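Carbonic anhydrase (Unidentified, PDB 3R1W) probably catalyses the reversible hydration of carbon dioxide to bicarbonate, as a trimeric left-handed beta-helix enzyme of the gamma-class carbonic anhydrase type. Local coordinates at residues 113-118 with 131-136; 145-150 with 157-162; 43-48 with 173-178; 136-141 with 151-156. One frame throughout, in Å; residues are numbered along the deposited sequence.

Interaction 1: residues 113-118 with 131-136; sequences IGMKSM and VAAGAT
Two successive corners of the coil lie one on the other in parallel register, each a type II beta turn, Gly114 to Ser117 over Ala132 to Ala135, with parallel bridges before and after them. Gly114 N donates to Val131 O at 2.7 Å as the chain enters the corner, and Met118 N meets Ala135 O, nearly along the C=O axis, at 2.7 Å as it leaves. Between these, the turn itself is tied down by Gly134 N, 3.0 Å from Met115 O. Gly114 CA sits 3.8 Å from Ala133 CA, so close that any side chain at Gly114 would run into the backbone of the next turn. Ser117 OG folds back between its own N and carbonyl carbon (chi1 66°) and donates to a lone pair of Gly114 O at 2.8 Å. That carbonyl also accepts from Ser117 N, so two donors brace the corner from within. On the inner side, Ser117 CB rests 4.0 Å from Val131 CG1. On the outer side, Met115 CG lies beside Ala133 CB, and the rest of the Met115 side chain runs on extended. Lys116 points its ammonium group away from this stack to Gln99 of its own chain and to Gln99 O of the second subunit. Superposed type II turns recurring every 18 residues, as from Ile113 to Val131, three hexapeptides to a coil, mark the left-handed hexapeptide-repeat beta-helix.

Interaction 2: residues 145-150 with 157-162; sequences SGFVYM and VRPITE
Strand 147-150 and strand 157-159 run antiparallel, at 166°, with their axes 4.6 Å apart, and the contact is firm on its inner face and exposed at its margins. Along the backbone, Val148 is gripped twice: its N donates almost dead straight (177°) to Arg158 O at 2.8 Å, and its O accepts from Val157 N. A third bond, Ile160 N to Gly146 O at 2.9 Å, carries the pairing past the strand end, although here the donor stands above the carbonyl plane. On the packed side Val148 CG2 is the pivot. Ile160 CG2 crosses it obliquely at 3.8 Å, while the guanidinium of Arg158 lays one face over the same methyl, with NH1 3.7 Å away. Arg158 leaves its backbone in the crowded position (chi1 58°) and then runs extended, alongside Val148. NH1 donates to a lone pair of Pro159 O at 3.1 Å, and NH2 forms a salt bridge with Glu164 of helix 162-184. An alanine in place of Arg158 would remove both bonds, and would probably loosen the hairpin's hold on helix 162-184 and uncover Val148 CG2. The solvent side holds Val157 CG2, 3.6 Å from Met150 CB, both residues exposed, and the Phe147 ring, set obliquely to the Arg158-Pro159 peptide with CD2 3.7 Å from Pro159 N. Lys156 makes a cation-pi contact with that ring. The guanidinium therefore works two ways: its flat, poorly hydrated face packs on a methyl while NH1 bonds in its plane, and through Glu164 it ties this last hairpin to the first turn of helix 162-184.

Interaction 3: residues 43-48 with 173-178; sequences DCSVWP and GNYVRL
Trp47 meets the helix with one face of its indole, onto which Tyr175 turns the edge that carries CD1 and CE1. The six-membered ring of Trp47 and the Tyr175 ring make an offset edge-to-face pair, their planes at 80° and centroids 5.1 Å apart. The approach is close, with Tyr175 CD1 3.3 Å from Trp47 CZ2 and Tyr175 CE1 3.4 Å from Trp47 CE2. Leu178, one helical turn further on, adds CG at 3.6 Å from Trp47 CH2. Separately, Val176 CG2 packs 3.8 Å from Asp43 O, while its CG1 lies beside the carboxylate carbon. In the next shell, Trp47 NE1 donates to Ser45 OG at 2.8 Å, which fixes the rotation of the indole; the bond is bent, with the oxygen tilted from the ring plane. Asp43 OD1 reaches Lys179 and Arg25 by salt bridges, so a charge cluster flanks the apolar patch. Tyr175 OH is hydrogen-bonded to Arg53 of the second subunit, and the same arginine makes a cation-pi contact with Trp47. Replacing Trp47 by an alanine would take away the surface that the Tyr175 edge and Leu178 pack on, and would probably weaken the seat of the helix and this corner of the subunit interface. Helix 162-184 packed back along the outside of a left-handed beta-helix, close to a neighbouring subunit, is the arrangement of trimeric gamma-class carbonic anhydrases.

Interaction 4: residues 136-141 with 151-156; sequences TVSPGK and GTPAKK
At the end of the left-handed beta-helix, strand 136-137 closes its parallel sheet within this chain, and the segment 151-156, which leads into strand 155-159, is laid along it. Two backbone bonds at Thr136 fasten this segment: Thr136 N donates to Gly151 O at 3.0 Å, and Thr136 O accepts from Ala154 N at 2.8 Å. Both donors stand above the carbonyl plane of their acceptor rather than on a lone pair. Between these bonds the chain takes the cis peptide before Pro153, which turns it back toward Thr136. Thr152 keeps its OG1 in the crowded position (chi1 61°), and this leaves CG2 to meet Thr136 OG1 at 3.5 Å, the two side chains crossing obliquely. Ser138 OG comes up to Pro153 CB, and Val137 CG2 packs on Ala154 CB at 3.9 Å, an apolar contact on the more buried side. Solvent completes the seam. One water accepts from Ser138 N and donates to Ala154 O; a second accepts from both Lys141 NZ and Lys156 N. Lys141, bent at chi2 (80°), brings CE near Ala154 O and its ammonium group to that second water and to a third, which accepts from NZ at 3.2 Å and donates to Ala154 O at 2.9 Å.

How the interactions relate
Interactions 1, 4 and 2 gather at the C-terminal end of the coil, with centres 10 to 14 Å apart, and touch one another: Thr136 belongs to both 1 and 4, Ala132 N lies 2.9 Å from Tyr149 O, and strand 155-159 serves 2 and 4. Interaction 1 closes at Thr136, where interaction 4 opens, and ahead of interaction 2; 2 and 4 interleave. Interaction 3 stands apart, 19 to 27 Å between centres, and encloses the other three along the chain, since helix 162-184 follows strand 155-159 and runs back to the early coil. The regular stack is finished by a hairpin before the helix returns, and interactions 1 and 3 both meet the second subunit.

Interaction 1: residues 113-118 with 131-136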
loop_
_atom_site.group_PDB
_atom_site.type_symbol
_atom_site.label_atom_id
_atom_site.label_comp_id
_atom_site.label_asym_id
_atom_site.label_seq_id
_atom_site.Cartn_x
_atom_site.Cartn_y
_atom_site.Cartn_z
ATOM N N ILE B 113 -9.642 -12.564 3.426
ATOM C CA ILE B 113 -9.646 -11.106 3.489
ATOM C C ILE B 113 -9.163 -10.571 2.143
ATOM O O ILE B 113 -8.011 -10.762 1.777
ATOM C CB ILE B 113 -8.783 -10.586 4.657
ATOM C CG1 ILE B 113 -9.426 -10.983 5.993
ATOM C CG2 ILE B 113 -8.638 -9.061 4.595
ATOM C CD1 ILE B 113 -8.449 -11.161 7.090
ATOM N N GLY B 114 -10.061 -9.932 1.393
ATOM C CA GLY B 114 -9.743 -9.485 0.045
ATOM C C GLY B 114 -8.627 -8.466 -0.015
ATOM O O GLY B 114 -8.373 -7.733 0.947
ATOM N N MET B 115 -7.955 -8.399 -1.157
ATOM C CA MET B 115 -6.888 -7.419 -1.310
ATOM C C MET B 115 -7.428 -6.003 -1.113
ATOM O O MET B 115 -8.545 -5.684 -1.519
ATOM C CB MET B 115 -6.191 -7.560 -2.669
ATOM C CG MET B 115 -7.133 -7.612 -3.842
ATOM S SD MET B 115 -6.296 -8.060 -5.394
ATOM C CE MET B 115 -7.752 -8.040 -6.445
ATOM N N LYS B 116 -6.633 -5.173 -0.450
ATOM C CA LYS B 116 -6.944 -3.764 -0.294
ATOM C C LYS B 116 -8.095 -3.521 0.680
ATOM O O LYS B 116 -8.594 -2.398 0.781
ATOM C CB LYS B 116 -7.294 -3.175 -1.662
ATOM C CG LYS B 116 -7.168 -1.689 -1.756
ATOM C CD LYS B 116 -5.730 -1.314 -1.921
ATOM C CE LYS B 116 -5.508 -0.511 -3.196
ATOM N NZ LYS B 116 -4.117 0.019 -3.194
ATOM N N SER B 117 -8.527 -4.559 1.393
ATOM C CA SER B 117 -9.560 -4.361 2.399
ATOM C C SER B 117 -8.934 -3.841 3.688
ATOM O O SER B 117 -7.714 -3.905 3.872
ATOM C CB SER B 117 -10.372 -5.635 2.638
ATOM O OG SER B 117 -9.592 -6.654 3.219
ATOM N N MET B 118 -9.773 -3.316 4.570
ATOM C CA MET B 118 -9.307 -2.714 5.811
ATOM C C MET B 118 -10.217 -3.171 6.944
ATOM O O MET B 118 -11.437 -3.060 6.844
ATOM C CB MET B 118 -9.313 -1.184 5.689
ATOM C CG MET B 118 -8.941 -0.467 6.971
ATOM S SD MET B 118 -8.472 1.256 6.701
ATOM C CE MET B 118 -6.889 1.083 5.930
ATOM N N VAL B 131 -14.365 -11.462 3.180
ATOM C CA VAL B 131 -14.369 -10.002 3.119
ATOM C C VAL B 131 -13.911 -9.621 1.720
ATOM O O VAL B 131 -12.776 -9.908 1.323
ATOM C CB VAL B 131 -13.445 -9.362 4.186
ATOM C CG1 VAL B 131 -13.447 -7.823 4.064
ATOM C CG2 VAL B 131 -13.875 -9.786 5.588
ATOM N N ALA B 132 -14.815 -9.013 0.960
ATOM C CA ALA B 132 -14.550 -8.704 -0.445
ATOM C C ALA B 132 -13.408 -7.720 -0.563
ATOM O O ALA B 132 -13.186 -6.900 0.338
ATOM C CB ALA B 132 -15.797 -8.142 -1.111
ATOM N N ALA B 133 -12.696 -7.793 -1.683
ATOM C CA ALA B 133 -11.616 -6.856 -1.959
ATOM C C ALA B 133 -12.090 -5.414 -1.788
ATOM O O ALA B 133 -13.173 -5.053 -2.239
ATOM C CB ALA B 133 -11.080 -7.079 -3.375
ATOM N N GLY B 134 -11.273 -4.591 -1.138
ATOM C CA GLY B 134 -11.571 -3.175 -1.004
ATOM C C GLY B 134 -12.568 -2.805 0.083
ATOM O O GLY B 134 -12.907 -1.628 0.236
ATOM N N ALA B 135 -13.013 -3.787 0.858
ATOM C CA ALA B 135 -14.005 -3.522 1.902
ATOM C C ALA B 135 -13.389 -2.804 3.093
ATOM O O ALA B 135 -12.198 -2.939 3.364
ATOM C CB ALA B 135 -14.659 -4.812 2.361
ATOM N N THR B 136 -14.207 -2.037 3.806
ATOM C CA THR B 136 -13.779 -1.506 5.096
ATOM C C THR B 136 -14.719 -1.986 6.191
ATOM O O THR B 136 -15.902 -1.628 6.214
ATOM C CB THR B 136 -13.746 0.025 5.123
ATOM O OG1 THR B 136 -12.826 0.508 4.138
ATOM C CG2 THR B 136 -13.312 0.507 6.498
#

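Interaction 2: residues 145-150 with 157-162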
loop_
_atom_site.group_PDB
_atom_site.type_symbol
_atom_site.label_atom_id
_atom_site.label_comp_id
_atom_site.label_asym_id
_atom_site.label_seq_id
_atom_site.Cartn_x
_atom_site.Cartn_y
_atom_site.Cartn_z
ATOM N N SER B 145 -20.352 -15.693 10.886
ATOM C CA SER B 145 -19.856 -16.868 10.187
ATOM C C SER B 145 -20.725 -17.270 8.991
ATOM O O SER B 145 -21.956 -17.254 9.064
ATOM C CB SER B 145 -19.732 -18.042 11.161
ATOM O OG SER B 145 -19.060 -19.133 10.561
ATOM N N GLY B 146 -20.068 -17.620 7.886
ATOM C CA GLY B 146 -20.746 -18.196 6.737
ATOM C C GLY B 146 -21.311 -17.169 5.781
ATOM O O GLY B 146 -22.184 -17.484 4.969
ATOM N N PHE B 147 -20.811 -15.937 5.854
ATOM C CA PHE B 147 -21.317 -14.879 4.986
ATOM C C PHE B 147 -20.235 -14.134 4.227
ATOM O O PHE B 147 -19.075 -14.118 4.631
ATOM C CB PHE B 147 -22.150 -13.869 5.776
ATOM C CG PHE B 147 -23.468 -14.409 6.234
ATOM C CD1 PHE B 147 -23.585 -15.033 7.462
ATOM C CD2 PHE B 147 -24.587 -14.306 5.422
ATOM C CE1 PHE B 147 -24.805 -15.543 7.883
ATOM C CE2 PHE B 147 -25.810 -14.805 5.837
ATOM C CZ PHE B 147 -25.920 -15.426 7.068
ATOM N N VAL B 148 -20.649 -13.527 3.120
ATOM C CA VAL B 148 -19.812 -12.632 2.343
ATOM C C VAL B 148 -20.151 -11.198 2.724
ATOM O O VAL B 148 -21.322 -10.814 2.764
ATOM C CB VAL B 148 -20.065 -12.796 0.833
ATOM C CG1 VAL B 148 -19.247 -11.787 0.050
ATOM C CG2 VAL B 148 -19.740 -14.214 0.387
ATOM N N TYR B 149 -19.126 -10.405 3.010
ATOM C CA TYR B 149 -19.311 -8.992 3.317
ATOM C C TYR B 149 -18.609 -8.126 2.282
ATOM O O TYR B 149 -17.517 -8.460 1.833
ATOM C CB TYR B 149 -18.777 -8.685 4.713
ATOM C CG TYR B 149 -19.678 -9.187 5.825
ATOM C CD1 TYR B 149 -19.624 -10.516 6.258
ATOM C CD2 TYR B 149 -20.586 -8.328 6.443
ATOM C CE1 TYR B 149 -20.452 -10.966 7.276
ATOM C CE2 TYR B 149 -21.417 -8.771 7.455
ATOM C CZ TYR B 149 -21.345 -10.083 7.871
ATOM O OH TYR B 149 -22.177 -10.508 8.886
ATOM N N MET B 150 -19.223 -7.009 1.917
ATOM C CA MET B 150 -18.672 -6.131 0.895
ATOM C C MET B 150 -19.029 -4.670 1.159
ATOM O O MET B 150 -20.074 -4.379 1.718
ATOM C CB MET B 150 -19.185 -6.558 -0.486
ATOM C CG MET B 150 -18.749 -5.719 -1.650
ATOM S SD MET B 150 -19.107 -6.530 -3.232
ATOM C CE MET B 150 -18.156 -8.040 -3.075
ATOM N N VAL B 157 -23.759 -9.458 2.343
ATOM C CA VAL B 157 -24.249 -9.572 0.973
ATOM C C VAL B 157 -25.082 -10.835 0.789
ATOM O O VAL B 157 -26.204 -10.786 0.283
ATOM C CB VAL B 157 -23.088 -9.638 -0.032
ATOM C CG1 VAL B 157 -23.624 -9.810 -1.448
ATOM C CG2 VAL B 157 -22.217 -8.399 0.076
ATOM N N ARG B 158 -24.520 -11.965 1.206
ATOM C CA ARG B 158 -25.156 -13.269 1.018
ATOM C C ARG B 158 -24.384 -14.327 1.786
ATOM O O ARG B 158 -23.247 -14.095 2.187
ATOM C CB ARG B 158 -25.160 -13.644 -0.461
ATOM C CG ARG B 158 -23.772 -13.685 -1.084
ATOM C CD ARG B 158 -23.786 -14.288 -2.481
ATOM N NE ARG B 158 -22.476 -14.194 -3.118
ATOM C CZ ARG B 158 -21.494 -15.072 -2.933
ATOM N NH1 ARG B 158 -21.677 -16.117 -2.133
ATOM N NH2 ARG B 158 -20.329 -14.908 -3.547
ATOM N N PRO B 159 -24.997 -15.501 1.996
ATOM C CA PRO B 159 -24.208 -16.594 2.570
ATOM C C PRO B 159 -23.173 -17.089 1.571
ATOM O O PRO B 159 -23.313 -16.867 0.369
ATOM C CB PRO B 159 -25.250 -17.687 2.844
ATOM C CG PRO B 159 -26.462 -17.299 2.057
ATOM C CD PRO B 159 -26.435 -15.818 1.923
ATOM N N ILE B 160 -22.139 -17.758 2.062
ATOM C CA ILE B 160 -21.154 -18.337 1.162
ATOM C C ILE B 160 -21.697 -19.609 0.509
ATOM O O ILE B 160 -22.582 -20.274 1.059
ATOM C CB ILE B 160 -19.854 -18.660 1.896
ATOM C CG1 ILE B 160 -20.109 -19.702 2.988
ATOM C CG2 ILE B 160 -19.258 -17.380 2.475
ATOM C CD1 ILE B 160 -18.834 -20.270 3.611
ATOM N N THR B 161 -21.149 -19.928 -0.663
ATOM C CA THR B 161 -21.464 -21.159 -1.390
ATOM C C THR B 161 -20.654 -22.326 -0.826
ATOM O O THR B 161 -19.741 -22.124 -0.027
ATOM C CB THR B 161 -21.129 -21.016 -2.882
ATOM O OG1 THR B 161 -19.726 -20.756 -3.045
ATOM C CG2 THR B 161 -21.925 -19.873 -3.504
ATOM N N GLU B 162 -20.983 -23.547 -1.245
ATOM C CA GLU B 162 -20.234 -24.717 -0.798
ATOM C C GLU B 162 -18.823 -24.683 -1.378
ATOM O O GLU B 162 -17.861 -25.087 -0.719
ATOM C CB GLU B 162 -20.950 -26.018 -1.190
#

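Interaction 3: residues 43-48 with 173-178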
loop_
_atom_site.group_PDB
_atom_site.type_symbol
_atom_site.label_atom_id
_atom_site.label_comp_id
_atom_site.label_asym_id
_atom_site.label_seq_id
_atom_site.Cartn_x
_atom_site.Cartn_y
_atom_site.Cartn_z
ATOM N N ASP B 43 3.665 -22.985 9.123
ATOM C CA ASP B 43 3.279 -22.863 7.717
ATOM C C ASP B 43 2.714 -21.498 7.322
ATOM O O ASP B 43 2.126 -21.368 6.246
ATOM C CB ASP B 43 2.294 -23.981 7.309
ATOM C CG ASP B 43 2.963 -25.345 7.193
ATOM O OD1 ASP B 43 4.100 -25.420 6.677
ATOM O OD2 ASP B 43 2.348 -26.351 7.620
ATOM N N CYS B 44 2.881 -20.489 8.181
ATOM C CA CYS B 44 2.478 -19.139 7.819
ATOM C C CYS B 44 3.444 -18.600 6.783
ATOM O O CYS B 44 4.542 -19.119 6.611
ATOM C CB CYS B 44 2.478 -18.213 9.026
ATOM S SG CYS B 44 1.015 -18.351 10.051
ATOM N N SER B 45 3.010 -17.565 6.077
ATOM C CA SER B 45 3.846 -16.969 5.047
ATOM C C SER B 45 3.625 -15.472 5.033
ATOM O O SER B 45 2.494 -15.003 5.083
ATOM C CB SER B 45 3.518 -17.566 3.678
ATOM O OG SER B 45 2.157 -17.407 3.330
ATOM N N VAL B 46 4.722 -14.730 4.980
ATOM C CA VAL B 46 4.657 -13.283 4.955
ATOM C C VAL B 46 5.421 -12.836 3.727
ATOM O O VAL B 46 6.601 -13.135 3.576
ATOM C CB VAL B 46 5.257 -12.663 6.218
ATOM C CG1 VAL B 46 5.117 -11.144 6.161
ATOM C CG2 VAL B 46 4.551 -13.210 7.469
ATOM N N TRP B 47 4.720 -12.115 2.860
ATOM C CA TRP B 47 5.134 -11.904 1.476
ATOM C C TRP B 47 5.818 -10.550 1.282
ATOM O O TRP B 47 5.886 -9.755 2.220
ATOM C CB TRP B 47 3.907 -12.098 0.579
ATOM C CG TRP B 47 3.460 -13.520 0.683
ATOM C CD1 TRP B 47 2.581 -14.048 1.603
ATOM C CD2 TRP B 47 3.932 -14.622 -0.098
ATOM N NE1 TRP B 47 2.459 -15.404 1.412
ATOM C CE2 TRP B 47 3.278 -15.781 0.377
ATOM C CE3 TRP B 47 4.834 -14.739 -1.166
ATOM C CZ2 TRP B 47 3.496 -17.039 -0.183
ATOM C CZ3 TRP B 47 5.051 -15.985 -1.718
ATOM C CH2 TRP B 47 4.378 -17.121 -1.230
ATOM N N PRO B 48 6.377 -10.306 0.081
ATOM C CA PRO B 48 7.216 -9.111 -0.039
ATOM C C PRO B 48 6.570 -7.819 0.428
ATOM O O PRO B 48 5.409 -7.525 0.123
ATOM C CB PRO B 48 7.521 -9.053 -1.540
ATOM C CG PRO B 48 7.559 -10.494 -1.939
ATOM C CD PRO B 48 6.441 -11.141 -1.134
ATOM N N GLY B 173 -4.101 -23.772 1.509
ATOM C CA GLY B 173 -3.196 -24.867 1.193
ATOM C C GLY B 173 -2.342 -24.556 -0.026
ATOM O O GLY B 173 -1.172 -24.914 -0.084
ATOM N N ASN B 174 -2.932 -23.892 -1.014
ATOM C CA ASN B 174 -2.173 -23.491 -2.195
ATOM C C ASN B 174 -1.061 -22.527 -1.809
ATOM O O ASN B 174 0.030 -22.579 -2.370
ATOM C CB ASN B 174 -3.076 -22.841 -3.238
ATOM C CG ASN B 174 -2.306 -22.447 -4.492
ATOM O OD1 ASN B 174 -1.717 -23.298 -5.160
ATOM N ND2 ASN B 174 -2.296 -21.162 -4.806
ATOM N N TYR B 175 -1.333 -21.650 -0.843
ATOM C CA TYR B 175 -0.305 -20.703 -0.397
ATOM C C TYR B 175 0.783 -21.363 0.456
ATOM O O TYR B 175 1.936 -20.924 0.448
ATOM C CB TYR B 175 -0.908 -19.458 0.282
ATOM C CG TYR B 175 -0.804 -18.250 -0.630
ATOM C CD1 TYR B 175 0.189 -17.297 -0.439
ATOM C CD2 TYR B 175 -1.666 -18.098 -1.714
ATOM C CE1 TYR B 175 0.304 -16.202 -1.291
ATOM C CE2 TYR B 175 -1.555 -17.013 -2.576
ATOM C CZ TYR B 175 -0.563 -16.071 -2.355
ATOM O OH TYR B 175 -0.443 -14.984 -3.193
ATOM N N VAL B 176 0.423 -22.422 1.175
ATOM C CA VAL B 176 1.432 -23.225 1.874
ATOM C C VAL B 176 2.397 -23.855 0.862
ATOM O O VAL B 176 3.621 -23.810 1.032
ATOM C CB VAL B 176 0.788 -24.305 2.775
ATOM C CG1 VAL B 176 1.844 -25.311 3.262
ATOM C CG2 VAL B 176 0.068 -23.654 3.958
ATOM N N ARG B 177 1.850 -24.444 -0.199
ATOM C CA ARG B 177 2.693 -25.008 -1.241
ATOM C C ARG B 177 3.547 -23.942 -1.929
ATOM O O ARG B 177 4.708 -24.191 -2.246
ATOM C CB ARG B 177 1.864 -25.793 -2.270
ATOM C CG ARG B 177 1.295 -27.098 -1.731
ATOM C CD ARG B 177 0.717 -27.953 -2.854
ATOM N NE ARG B 177 -0.335 -27.251 -3.586
ATOM C CZ ARG B 177 -1.608 -27.217 -3.205
ATOM N NH1 ARG B 177 -1.983 -27.846 -2.098
ATOM N NH2 ARG B 177 -2.505 -26.555 -3.925
ATOM N N LEU B 178 2.975 -22.757 -2.146
ATOM C CA LEU B 178 3.683 -21.676 -2.830
ATOM C C LEU B 178 4.823 -21.187 -1.952
ATOM O O LEU B 178 5.948 -20.953 -2.411
ATOM C CB LEU B 178 2.730 -20.515 -3.115
ATOM C CG LEU B 178 3.358 -19.351 -3.877
ATOM C CD1 LEU B 178 3.928 -19.839 -5.218
ATOM C CD2 LEU B 178 2.321 -18.235 -4.073
#

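Interaction 4: residues 136-141 with 151-156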
loop_
_atom_site.group_PDB
_atom_site.type_symbol
_atom_site.label_atom_id
_atom_site.label_comp_id
_atom_site.label_asym_id
_atom_site.label_seq_id
_atom_site.Cartn_x
_atom_site.Cartn_y
_atom_site.Cartn_z
ATOM N N THR B 136 -14.207 -2.037 3.806
ATOM C CA THR B 136 -13.779 -1.506 5.096
ATOM C C THR B 136 -14.719 -1.986 6.191
ATOM O O THR B 136 -15.902 -1.628 6.214
ATOM C CB THR B 136 -13.746 0.025 5.123
ATOM O OG1 THR B 136 -12.826 0.508 4.138
ATOM C CG2 THR B 136 -13.312 0.507 6.498
ATOM N N VAL B 137 -14.184 -2.800 7.094
ATOM C CA VAL B 137 -14.946 -3.303 8.229
ATOM C C VAL B 137 -14.753 -2.340 9.387
ATOM O O VAL B 137 -13.654 -2.217 9.923
ATOM C CB VAL B 137 -14.482 -4.720 8.623
ATOM C CG1 VAL B 137 -15.270 -5.253 9.818
ATOM C CG2 VAL B 137 -14.620 -5.665 7.427
ATOM N N SER B 138 -15.836 -1.674 9.774
ATOM C CA SER B 138 -15.779 -0.576 10.738
ATOM C C SER B 138 -15.340 -1.026 12.134
ATOM O O SER B 138 -15.453 -2.194 12.479
ATOM C CB SER B 138 -17.151 0.101 10.821
ATOM O OG SER B 138 -17.535 0.644 9.570
ATOM N N PRO B 139 -14.844 -0.086 12.948
ATOM C CA PRO B 139 -14.426 -0.457 14.303
ATOM C C PRO B 139 -15.581 -1.112 15.061
ATOM O O PRO B 139 -16.701 -0.582 15.058
ATOM C CB PRO B 139 -14.066 0.891 14.938
ATOM C CG PRO B 139 -13.719 1.768 13.774
ATOM C CD PRO B 139 -14.652 1.349 12.683
ATOM N N GLY B 140 -15.309 -2.261 15.677
ATOM C CA GLY B 140 -16.291 -2.943 16.507
ATOM C C GLY B 140 -17.286 -3.801 15.748
ATOM O O GLY B 140 -18.116 -4.484 16.354
ATOM N N LYS B 141 -17.207 -3.773 14.421
ATOM C CA LYS B 141 -18.141 -4.534 13.587
ATOM C C LYS B 141 -17.925 -6.046 13.704
ATOM O O LYS B 141 -16.789 -6.528 13.641
ATOM C CB LYS B 141 -18.020 -4.084 12.126
ATOM C CG LYS B 141 -18.838 -4.903 11.128
ATOM C CD LYS B 141 -20.299 -4.486 11.122
ATOM C CE LYS B 141 -21.099 -5.304 10.115
ATOM N NZ LYS B 141 -22.537 -4.952 10.163
ATOM N N GLY B 151 -18.156 -3.762 0.746
ATOM C CA GLY B 151 -18.472 -2.345 0.758
ATOM C C GLY B 151 -17.753 -1.533 1.818
ATOM O O GLY B 151 -16.963 -2.068 2.610
ATOM N N THR B 152 -18.036 -0.230 1.817
ATOM C CA THR B 152 -17.472 0.704 2.783
ATOM C C THR B 152 -18.596 1.602 3.274
ATOM O O THR B 152 -18.984 2.551 2.587
ATOM C CB THR B 152 -16.348 1.573 2.159
ATOM O OG1 THR B 152 -16.873 2.346 1.073
ATOM C CG2 THR B 152 -15.208 0.699 1.637
ATOM N N PRO B 153 -19.136 1.301 4.465
ATOM C CA PRO B 153 -18.690 0.228 5.358
ATOM C C PRO B 153 -19.202 -1.144 4.923
ATOM O O PRO B 153 -20.220 -1.250 4.235
ATOM C CB PRO B 153 -19.316 0.619 6.700
ATOM C CG PRO B 153 -20.566 1.315 6.317
ATOM C CD PRO B 153 -20.232 2.088 5.062
ATOM N N ALA B 154 -18.491 -2.186 5.331
ATOM C CA ALA B 154 -18.812 -3.539 4.895
ATOM C C ALA B 154 -20.170 -3.974 5.420
ATOM O O ALA B 154 -20.490 -3.776 6.600
ATOM C CB ALA B 154 -17.730 -4.507 5.331
ATOM N N LYS B 155 -20.972 -4.549 4.528
ATOM C CA LYS B 155 -22.303 -5.038 4.875
ATOM C C LYS B 155 -22.508 -6.464 4.361
ATOM O O LYS B 155 -21.877 -6.877 3.380
ATOM C CB LYS B 155 -23.373 -4.116 4.291
ATOM C CG LYS B 155 -23.521 -2.784 5.010
ATOM N N LYS B 156 -23.387 -7.213 5.022
ATOM C CA LYS B 156 -23.666 -8.588 4.612
ATOM C C LYS B 156 -24.284 -8.600 3.216
ATOM O O LYS B 156 -25.209 -7.835 2.935
ATOM C CB LYS B 156 -24.599 -9.271 5.616
ATOM C CG LYS B 156 -24.847 -10.740 5.325
ATOM C CD LYS B 156 -25.941 -11.310 6.219
ATOM C CE LYS B 156 -25.499 -11.386 7.667
ATOM N NZ LYS B 156 -26.592 -11.895 8.551
HETATM O O HOH W 1 -18.476 -2.569 8.560
HETATM O O HOH W 2 -24.322 -6.176 7.942
HETATM O O HOH W 3 -22.062 -2.312 8.486
#